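Local structure of cytosolic phospholipase A2 delta (Homo sapiens, 5IXC) at residues E93-D98 against D105-K110; A47-I52 against S72-N77; L53-A58 against F82-Q87. The protein hydrolyses glycerophospholipids at the sn-2 position in a calcium-dependent manner, with a preference for linoleic acid there. All coordinates share one frame; numbering follows the deposited sequence.

Contact 1: residues E93-D98 against D105-K110; sequences ELSIYD and DDICFK. With BA (barium ion), chain F.
Ile96 pairs with Phe109 and Cys108 where strand 93-98 runs antiparallel to strand 106-110, the two axes approaching to 4.6 Å at 140° between their N-to-C directions. Ile96 N donates to Phe109 O over 2.9 Å, while its own carbonyl O accepts from Cys108 N at 2.8 Å. Two consecutive residues thus face one, which is a classic beta bulge. A third bond, Asp98 N to Asp106 O, closes the register at the far end. On the face carrying Ser95, Tyr97, Ile107 and Lys110, Ile107 CD1 sits over one face of the Tyr97 ring, 4.1 Å from its centroid and displaced toward the rim, a CH-pi contact. CD1 also lies against Ser95 CB, so it touches two residues, i and i+2, on the same face of the partner strand. The same ring has Asp105 O at its edge, in plane. The hairpin belongs to the C2 domain, and its turn end carries Asp98 and Asp106, both predicted calcium ligands. Asp105 OD2 is 3.3 Å from a barium ion, a site completed by the carbonyls of Asp100 and Thr103; Asp105 OD1 is hydrogen-bonded to Tyr50 OH, so the carboxylate is held from both oxygens. A chi1 of -178° at Asp98 turns the carboxylate away from its own amide, and OD1 accepts from the amide of Asp48, tying the hairpin to the neighbouring metal loop. On the opposite face from Tyr97, Ile96 CD1 meets Phe109 CB at 3.6 Å and Ile96 CG2 meets Cys108 SG at 3.7 Å, with Leu138 of the other sheet touching both Ile96 and Phe109. Away from the metal, the extended chains of Glu93 and Lys110 cross obliquely, and Glu93 OE1 reaches Lys110 NZ at 3.3 Å in a salt bridge.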
loop_
_atom_site.group_PDB
_atom_site.type_symbol
_atom_site.label_atom_id
_atom_site.label_comp_id
_atom_site.label_asym_id
_atom_site.label_seq_id
_atom_site.Cartn_x
_atom_site.Cartn_y
_atom_site.Cartn_z
ATOM N N GLU A 93 -3.787 20.008 15.895
ATOM C CA GLU A 93 -3.955 20.945 14.796
ATOM C C GLU A 93 -4.715 22.116 15.365
ATOM O O GLU A 93 -5.845 21.971 15.835
ATOM C CB GLU A 93 -4.753 20.338 13.633
ATOM C CG GLU A 93 -4.800 21.217 12.387
ATOM C CD GLU A 93 -6.056 21.029 11.551
ATOM O OE1 GLU A 93 -6.657 22.045 11.108
ATOM O OE2 GLU A 93 -6.451 19.863 11.339
ATOM N N LEU A 94 -4.118 23.291 15.331
ATOM C CA LEU A 94 -4.903 24.459 15.679
ATOM C C LEU A 94 -4.796 25.500 14.587
ATOM O O LEU A 94 -3.738 25.753 14.026
ATOM C CB LEU A 94 -4.613 24.968 17.095
ATOM C CG LEU A 94 -3.196 24.987 17.634
ATOM C CD1 LEU A 94 -2.605 26.314 17.252
ATOM C CD2 LEU A 94 -3.152 24.843 19.144
ATOM N N SER A 95 -5.948 26.047 14.253
ATOM C CA SER A 95 -6.087 26.827 13.053
ATOM C C SER A 95 -7.087 27.956 13.266
ATOM O O SER A 95 -8.003 27.840 14.075
ATOM C CB SER A 95 -6.500 25.917 11.895
ATOM O OG SER A 95 -7.798 25.410 12.091
ATOM N N ILE A 96 -6.871 29.050 12.541
ATOM C CA ILE A 96 -7.669 30.267 12.675
ATOM C C ILE A 96 -8.442 30.560 11.399
ATOM O O ILE A 96 -7.850 30.753 10.340
ATOM C CB ILE A 96 -6.787 31.487 12.959
ATOM C CG1 ILE A 96 -5.964 31.268 14.224
ATOM C CG2 ILE A 96 -7.639 32.736 13.111
ATOM C CD1 ILE A 96 -4.918 32.341 14.465
ATOM N N TYR A 97 -9.761 30.622 11.519
ATOM C CA TYR A 97 -10.621 30.952 10.390
ATOM C C TYR A 97 -11.219 32.347 10.526
ATOM O O TYR A 97 -11.400 32.855 11.633
ATOM C CB TYR A 97 -11.752 29.935 10.264
ATOM C CG TYR A 97 -11.294 28.572 9.823
ATOM C CD1 TYR A 97 -11.357 28.200 8.490
ATOM C CD2 TYR A 97 -10.780 27.664 10.736
ATOM C CE1 TYR A 97 -10.934 26.952 8.076
ATOM C CE2 TYR A 97 -10.357 26.414 10.337
ATOM C CZ TYR A 97 -10.443 26.059 9.004
ATOM O OH TYR A 97 -10.031 24.808 8.588
ATOM N N ASP A 98 -11.523 32.942 9.375
ATOM C CA ASP A 98 -12.250 34.199 9.285
ATOM C C ASP A 98 -13.724 33.902 8.963
ATOM O O ASP A 98 -14.044 33.477 7.852
ATOM C CB ASP A 98 -11.624 35.055 8.191
ATOM C CG ASP A 98 -12.287 36.417 8.049
ATOM O OD1 ASP A 98 -13.334 36.664 8.682
ATOM O OD2 ASP A 98 -11.745 37.249 7.294
ATOM N N ASP A 105 -15.771 29.621 5.307
ATOM C CA ASP A 105 -14.730 30.356 6.010
ATOM C C ASP A 105 -13.319 30.101 5.497
ATOM O O ASP A 105 -12.939 28.966 5.222
ATOM C CB ASP A 105 -14.762 30.015 7.495
ATOM C CG ASP A 105 -16.089 30.341 8.130
ATOM O OD1 ASP A 105 -16.424 29.745 9.180
ATOM O OD2 ASP A 105 -16.790 31.212 7.568
ATOM N N ASP A 106 -12.545 31.179 5.411
ATOM C CA ASP A 106 -11.172 31.117 4.960
ATOM C C ASP A 106 -10.215 30.916 6.122
ATOM O O ASP A 106 -10.198 31.676 7.079
ATOM C CB ASP A 106 -10.804 32.378 4.190
ATOM C CG ASP A 106 -11.445 32.421 2.824
ATOM O OD1 ASP A 106 -12.216 33.373 2.560
ATOM O OD2 ASP A 106 -11.194 31.485 2.024
ATOM N N ILE A 107 -9.446 29.846 6.027
ATOM C CA ILE A 107 -8.285 29.620 6.882
ATOM C C ILE A 107 -7.294 30.782 6.710
ATOM O O ILE A 107 -7.000 31.165 5.593
ATOM C CB ILE A 107 -7.606 28.273 6.516
ATOM C CG1 ILE A 107 -6.432 27.966 7.438
ATOM C CG2 ILE A 107 -7.115 28.256 5.076
ATOM C CD1 ILE A 107 -6.818 27.144 8.634
ATOM N N CYS A 108 -6.825 31.360 7.814
ATOM C CA CYS A 108 -5.751 32.371 7.766
ATOM C C CYS A 108 -4.484 32.010 8.544
ATOM O O CYS A 108 -3.485 32.717 8.464
ATOM C CB CYS A 108 -6.252 33.763 8.190
ATOM S SG CYS A 108 -7.323 33.879 9.645
ATOM N N PHE A 109 -4.514 30.897 9.261
ATOM C CA PHE A 109 -3.379 30.468 10.100
ATOM C C PHE A 109 -3.546 29.008 10.429
ATOM O O PHE A 109 -4.624 28.595 10.842
ATOM C CB PHE A 109 -3.390 31.270 11.394
ATOM C CG PHE A 109 -2.199 31.058 12.280
ATOM C CD1 PHE A 109 -1.121 31.921 12.233
ATOM C CD2 PHE A 109 -2.183 30.033 13.214
ATOM C CE1 PHE A 109 -0.035 31.739 13.073
ATOM C CE2 PHE A 109 -1.090 29.848 14.052
ATOM C CZ PHE A 109 -0.020 30.705 13.984
ATOM N N LYS A 110 -2.497 28.224 10.248
ATOM C CA LYS A 110 -2.555 26.800 10.600
ATOM C C LYS A 110 -1.246 26.338 11.202
ATOM O O LYS A 110 -0.180 26.629 10.687
ATOM C CB LYS A 110 -2.901 25.932 9.391
ATOM C CG LYS A 110 -3.003 24.451 9.724
ATOM C CD LYS A 110 -3.795 23.680 8.681
ATOM C CE LYS A 110 -3.653 22.181 8.897
ATOM N NZ LYS A 110 -4.821 21.418 8.385
HETATM BA BA BA F . -19.623 29.868 6.668
#

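Contact 2: residues A47-I52 against S72-N77; sequences ADPYVI and SHPVWN. With BA (barium ion), chain E.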
loop_
_atom_site.group_PDB
_atom_site.type_symbol
_atom_site.label_atom_id
_atom_site.label_comp_id
_atom_site.label_asym_id
_atom_site.label_seq_id
_atom_site.Cartn_x
_atom_site.Cartn_y
_atom_site.Cartn_z
ATOM N N ALA A 47 -10.726 40.764 9.871
ATOM C CA ALA A 47 -11.127 39.389 10.136
ATOM C C ALA A 47 -12.159 39.323 11.262
ATOM O O ALA A 47 -12.193 40.178 12.138
ATOM C CB ALA A 47 -9.916 38.534 10.472
ATOM N N ASP A 48 -13.018 38.310 11.184
ATOM C CA ASP A 48 -13.922 37.909 12.270
ATOM C C ASP A 48 -13.523 36.527 12.765
ATOM O O ASP A 48 -14.182 35.533 12.456
ATOM C CB ASP A 48 -15.346 37.864 11.771
ATOM C CG ASP A 48 -15.723 39.106 11.048
ATOM O OD1 ASP A 48 -16.113 38.994 9.866
ATOM O OD2 ASP A 48 -15.597 40.204 11.638
ATOM N N PRO A 49 -12.440 36.459 13.546
ATOM C CA PRO A 49 -11.745 35.190 13.684
ATOM C C PRO A 49 -12.247 34.271 14.784
ATOM O O PRO A 49 -12.804 34.715 15.790
ATOM C CB PRO A 49 -10.314 35.619 14.001
ATOM C CG PRO A 49 -10.475 36.920 14.697
ATOM C CD PRO A 49 -11.793 37.521 14.318
ATOM N N TYR A 50 -12.009 32.985 14.573
ATOM C CA TYR A 50 -12.104 32.004 15.637
ATOM C C TYR A 50 -11.079 30.920 15.420
ATOM O O TYR A 50 -10.546 30.758 14.327
ATOM C CB TYR A 50 -13.490 31.382 15.700
ATOM C CG TYR A 50 -13.896 30.654 14.451
ATOM C CD1 TYR A 50 -13.591 29.318 14.272
ATOM C CD2 TYR A 50 -14.599 31.306 13.445
ATOM C CE1 TYR A 50 -13.972 28.650 13.120
ATOM C CE2 TYR A 50 -14.994 30.645 12.294
ATOM C CZ TYR A 50 -14.680 29.322 12.137
ATOM O OH TYR A 50 -15.069 28.676 10.990
ATOM N N VAL A 51 -10.833 30.173 16.484
ATOM C CA VAL A 51 -9.873 29.077 16.477
ATOM C C VAL A 51 -10.596 27.738 16.457
ATOM O O VAL A 51 -11.640 27.591 17.074
ATOM C CB VAL A 51 -8.940 29.149 17.700
ATOM C CG1 VAL A 51 -7.953 27.988 17.720
ATOM C CG2 VAL A 51 -8.186 30.463 17.686
ATOM N N ILE A 52 -10.020 26.786 15.724
ATOM C CA ILE A 52 -10.462 25.395 15.739
ATOM C C ILE A 52 -9.338 24.520 16.258
ATOM O O ILE A 52 -8.198 24.664 15.846
ATOM C CB ILE A 52 -10.919 24.923 14.342
ATOM C CG1 ILE A 52 -12.374 25.322 14.129
ATOM C CG2 ILE A 52 -10.784 23.413 14.200
ATOM C CD1 ILE A 52 -12.887 25.036 12.741
ATOM N N SER A 72 -7.784 42.245 14.339
ATOM C CA SER A 72 -6.496 41.625 13.964
ATOM C C SER A 72 -5.727 41.136 15.189
ATOM O O SER A 72 -4.674 40.515 15.062
ATOM C CB SER A 72 -5.623 42.594 13.165
ATOM O OG SER A 72 -6.228 42.914 11.924
ATOM N N HIS A 73 -6.271 41.425 16.365
ATOM C CA HIS A 73 -5.691 41.037 17.650
ATOM C C HIS A 73 -6.805 40.504 18.553
ATOM O O HIS A 73 -7.159 41.143 19.551
ATOM C CB HIS A 73 -4.993 42.244 18.305
ATOM C CG HIS A 73 -4.116 41.903 19.473
ATOM N ND1 HIS A 73 -4.536 41.123 20.524
ATOM C CD2 HIS A 73 -2.842 42.263 19.763
ATOM C CE1 HIS A 73 -3.555 41.000 21.401
ATOM N NE2 HIS A 73 -2.517 41.687 20.965
ATOM N N PRO A 74 -7.361 39.329 18.216
ATOM C CA PRO A 74 -8.423 38.737 19.030
ATOM C C PRO A 74 -7.923 38.166 20.350
ATOM O O PRO A 74 -6.861 37.546 20.381
ATOM C CB PRO A 74 -8.963 37.599 18.157
ATOM C CG PRO A 74 -8.011 37.435 17.027
ATOM C CD PRO A 74 -6.940 38.453 17.118
ATOM N N VAL A 75 -8.693 38.381 21.418
ATOM C CA VAL A 75 -8.408 37.793 22.740
ATOM C C VAL A 75 -9.574 36.924 23.186
ATOM O O VAL A 75 -10.602 37.423 23.631
ATOM C CB VAL A 75 -8.154 38.843 23.831
ATOM C CG1 VAL A 75 -7.885 38.163 25.166
ATOM C CG2 VAL A 75 -6.980 39.726 23.445
ATOM N N TRP A 76 -9.378 35.615 23.072
ATOM C CA TRP A 76 -10.411 34.633 23.369
ATOM C C TRP A 76 -10.349 34.152 24.798
ATOM O O TRP A 76 -11.368 33.969 25.434
ATOM C CB TRP A 76 -10.235 33.415 22.475
ATOM C CG TRP A 76 -10.567 33.633 21.059
ATOM C CD1 TRP A 76 -11.809 33.746 20.517
ATOM C CD2 TRP A 76 -9.645 33.709 19.978
ATOM N NE1 TRP A 76 -11.718 33.906 19.163
ATOM C CE2 TRP A 76 -10.396 33.879 18.802
ATOM C CE3 TRP A 76 -8.254 33.646 19.887
ATOM C CZ2 TRP A 76 -9.803 33.999 17.549
ATOM C CZ3 TRP A 76 -7.666 33.755 18.649
ATOM C CH2 TRP A 76 -8.441 33.932 17.494
ATOM N N ASN A 77 -9.134 33.904 25.270
ATOM C CA ASN A 77 -8.899 33.282 26.570
ATOM C C ASN A 77 -9.883 32.142 26.878
ATOM O O ASN A 77 -10.526 32.145 27.919
ATOM C CB ASN A 77 -8.945 34.335 27.670
ATOM C CG ASN A 77 -8.301 33.857 28.959
ATOM O OD1 ASN A 77 -7.083 33.700 29.039
ATOM N ND2 ASN A 77 -9.115 33.624 29.975
HETATM BA BA BA E . -15.390 41.661 8.873
HETATM O O HOH W 1 -7.822 40.860 10.444
#
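Trp76 crosses to Pro49, Tyr50 and Val51 from a strand in a different sheet. Its CB points toward segment 47-52, and a chi1 of -71° places CG anti to the carbonyl carbon, which sends the indole into the gap between the backbones. Along the pyrrole edge, NE1 makes a weak hydrogen bond to Lys66 O. Beyond it, CZ2 comes 3.6 Å from Pro49 O, which lies at the ring edge near its plane, and CZ2 is also in contact with Tyr50 CA and Pro49 CB. On the benzo ring, CE3 lies near Val51 CG2, and CZ3 and CH2 are both touched by this methyl, which stands over the face 3.6 Å from the centroid of the six-membered ring and 20° off its normal. Pro74 CB covers the opposite face from within Trp76's own segment, so the indole is clamped between an aliphatic methyl and a proline. This is the interior of the C2 beta-sandwich: strand 75-77 pairs with strand 20-36 in one sheet and strand 49-52 lies in the other, their axes 9.0 Å apart at 34°, with no hydrogen bond passing directly between the segments. Were the indole cut back to an alanine, a gap would probably open between the sheets, and Val51 CG2 and Pro74 CB would lose the ring between them. Toward the metal end, Pro49 CG meets Pro74 CG, ring against ring. Next in the chain to Pro49, Asp48 holds a barium ion with both oxygens, OD1 at 2.9 Å and OD2 at 3.1 Å, together with Ser45 OG and Glu46 O; Asp70 N donates to OD2 as well. A water accepts from Ala47 N and is hydrogen-bonded to Ser72 OG, joining the loop ends by 3.0 Å links.

Contact 3: residues L53-A58 against F82-Q87; sequences LQLSTA and FLIQSQ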
loop_
_atom_site.group_PDB
_atom_site.type_symbol
_atom_site.label_atom_id
_atom_site.label_comp_id
_atom_site.label_asym_id
_atom_site.label_seq_id
_atom_site.Cartn_x
_atom_site.Cartn_y
_atom_site.Cartn_z
ATOM N N LEU A 53 -9.675 23.617 17.168
ATOM C CA LEU A 53 -8.733 22.629 17.682
ATOM C C LEU A 53 -9.147 21.236 17.255
ATOM O O LEU A 53 -10.309 20.860 17.386
ATOM C CB LEU A 53 -8.675 22.657 19.202
ATOM C CG LEU A 53 -8.333 23.962 19.915
ATOM C CD1 LEU A 53 -8.377 23.727 21.418
ATOM C CD2 LEU A 53 -6.965 24.491 19.516
ATOM N N GLN A 54 -8.180 20.475 16.757
ATOM C CA GLN A 54 -8.379 19.087 16.391
ATOM C C GLN A 54 -7.169 18.299 16.790
ATOM O O GLN A 54 -6.058 18.744 16.612
ATOM C CB GLN A 54 -8.552 18.928 14.895
ATOM C CG GLN A 54 -9.936 19.249 14.388
ATOM C CD GLN A 54 -10.048 19.047 12.889
ATOM O OE1 GLN A 54 -10.896 18.292 12.418
ATOM N NE2 GLN A 54 -9.179 19.718 12.129
ATOM N N LEU A 55 -7.398 17.110 17.313
ATOM C CA LEU A 55 -6.323 16.206 17.652
ATOM C C LEU A 55 -6.319 15.082 16.618
ATOM O O LEU A 55 -7.375 14.592 16.231
ATOM C CB LEU A 55 -6.527 15.678 19.074
ATOM C CG LEU A 55 -5.332 14.983 19.727
ATOM C CD1 LEU A 55 -4.183 15.949 19.957
ATOM C CD2 LEU A 55 -5.744 14.354 21.044
ATOM N N SER A 56 -5.139 14.699 16.149
ATOM C CA SER A 56 -5.004 13.647 15.122
ATOM C C SER A 56 -5.512 12.289 15.599
ATOM O O SER A 56 -6.007 11.489 14.822
ATOM C CB SER A 56 -3.548 13.500 14.702
ATOM O OG SER A 56 -2.733 13.112 15.801
ATOM N N THR A 57 -5.394 12.065 16.894
ATOM C CA THR A 57 -5.822 10.831 17.530
ATOM C C THR A 57 -7.262 10.866 18.068
ATOM O O THR A 57 -7.691 9.959 18.782
ATOM C CB THR A 57 -4.888 10.526 18.704
ATOM O OG1 THR A 57 -4.816 11.685 19.537
ATOM C CG2 THR A 57 -3.508 10.175 18.192
ATOM N N ALA A 58 -7.994 11.926 17.745
ATOM C CA ALA A 58 -9.413 12.028 18.087
ATOM C C ALA A 58 -10.198 12.501 16.870
ATOM O O ALA A 58 -10.921 13.486 16.952
ATOM C CB ALA A 58 -9.612 12.975 19.260
ATOM N N PHE A 82 -8.827 17.602 26.637
ATOM C CA PHE A 82 -8.703 16.368 25.882
ATOM C C PHE A 82 -8.182 15.331 26.845
ATOM O O PHE A 82 -7.555 15.680 27.838
ATOM C CB PHE A 82 -7.643 16.477 24.773
ATOM C CG PHE A 82 -7.884 17.567 23.785
ATOM C CD1 PHE A 82 -8.554 17.304 22.588
ATOM C CD2 PHE A 82 -7.408 18.846 24.025
ATOM C CE1 PHE A 82 -8.774 18.311 21.662
ATOM C CE2 PHE A 82 -7.624 19.861 23.108
ATOM C CZ PHE A 82 -8.309 19.596 21.923
ATOM N N LEU A 83 -8.414 14.062 26.514
ATOM C CA LEU A 83 -7.665 12.948 27.081
ATOM C C LEU A 83 -6.601 12.506 26.091
ATOM O O LEU A 83 -6.857 12.377 24.902
ATOM C CB LEU A 83 -8.582 11.781 27.428
ATOM C CG LEU A 83 -9.283 11.866 28.788
ATOM C CD1 LEU A 83 -10.157 10.630 28.937
ATOM C CD2 LEU A 83 -8.302 11.965 29.954
ATOM N N ILE A 84 -5.410 12.270 26.608
ATOM C CA ILE A 84 -4.237 12.018 25.806
ATOM C C ILE A 84 -3.613 10.707 26.250
ATOM O O ILE A 84 -3.335 10.511 27.426
ATOM C CB ILE A 84 -3.196 13.144 25.999
ATOM C CG1 ILE A 84 -3.708 14.467 25.433
ATOM C CG2 ILE A 84 -1.859 12.801 25.361
ATOM C CD1 ILE A 84 -4.267 14.398 24.031
ATOM N N GLN A 85 -3.389 9.824 25.286
ATOM C CA GLN A 85 -2.713 8.562 25.514
ATOM C C GLN A 85 -1.244 8.768 25.143
ATOM O O GLN A 85 -0.888 8.926 23.975
ATOM C CB GLN A 85 -3.357 7.435 24.686
ATOM C CG GLN A 85 -2.563 6.129 24.673
ATOM C CD GLN A 85 -2.248 5.621 26.069
ATOM O OE1 GLN A 85 -1.107 5.706 26.544
ATOM N NE2 GLN A 85 -3.266 5.125 26.748
ATOM N N SER A 86 -0.395 8.741 26.150
ATOM C CA SER A 86 1.016 9.067 25.973
ATOM C C SER A 86 1.789 8.038 25.136
ATOM O O SER A 86 2.815 8.381 24.550
ATOM C CB SER A 86 1.686 9.246 27.332
ATOM O OG SER A 86 1.549 8.067 28.102
ATOM N N GLN A 87 1.290 6.802 25.064
ATOM C CA GLN A 87 1.916 5.745 24.239
ATOM C C GLN A 87 1.682 5.911 22.751
ATOM O O GLN A 87 2.275 5.212 21.942
ATOM C CB GLN A 87 1.407 4.365 24.644
ATOM C CG GLN A 87 1.771 3.983 26.063
ATOM C CD GLN A 87 3.250 4.157 26.341
ATOM O OE1 GLN A 87 4.066 3.347 25.916
ATOM N NE2 GLN A 87 3.603 5.234 27.033
#
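Leu53 and Leu55 meet Phe82 and Ile84 through apolar contacts alone. Among the aromatic ones, Leu53 CB lies at the edge of the Phe82 ring, near its plane and 4.1 Å from CZ, while Leu55 CB stands obliquely to the same ring, 4.3 Å from CE1. A chi1 of -58° puts Phe82 CG anti to the carbonyl carbon, and CZ thereby reaches across to Leu53; outside the pair, Phe63 packs edge-to-face with this ring. The purely aliphatic contact is methyl to methyl, between Leu55 CD2 and Ile84 CD1. Strands 53-55 and 82-85 belong to opposing sheets of the C2 sandwich, 10.0 Å apart with 27° between their axes, which matches side chains interleaving without any backbone bond between them. No hydrogen bond crosses between the segments; each has polar bonds of its own and to residues outside. Residues Leu55 to Ala58 form a type I turn closed by Ala58 N to Leu55 O at 3.1 Å, and Gln85 OE1 accepts from Gln87 N at 3.0 Å, in the carbonyl plane on a lone pair. Asn90 links the two segments, OD1 bonding Thr57 OG1 and ND2 bonding Gln85 O.

Contacts 2 and 3 both join strand 49-55 to strand 75-85, at different levels of the same C2 sandwich, with centres 23 Å apart; each is buried and relies on apolar side chains spanning two sheets. Contact 1 differs in kind: neighbouring strands of one sheet are joined by backbone bonds, and the contact is only partly buried, with a salt bridge on its exposed side. Strand 91-98 flanks strand 49-55, so contact 1 touches both others, through Ser95 O to Ile52 N and Glu93 N to Gln54 O. Metal binding gathers at contacts 1 and 2, each with its own barium ion, whereas contact 3 is remote from the metal loops.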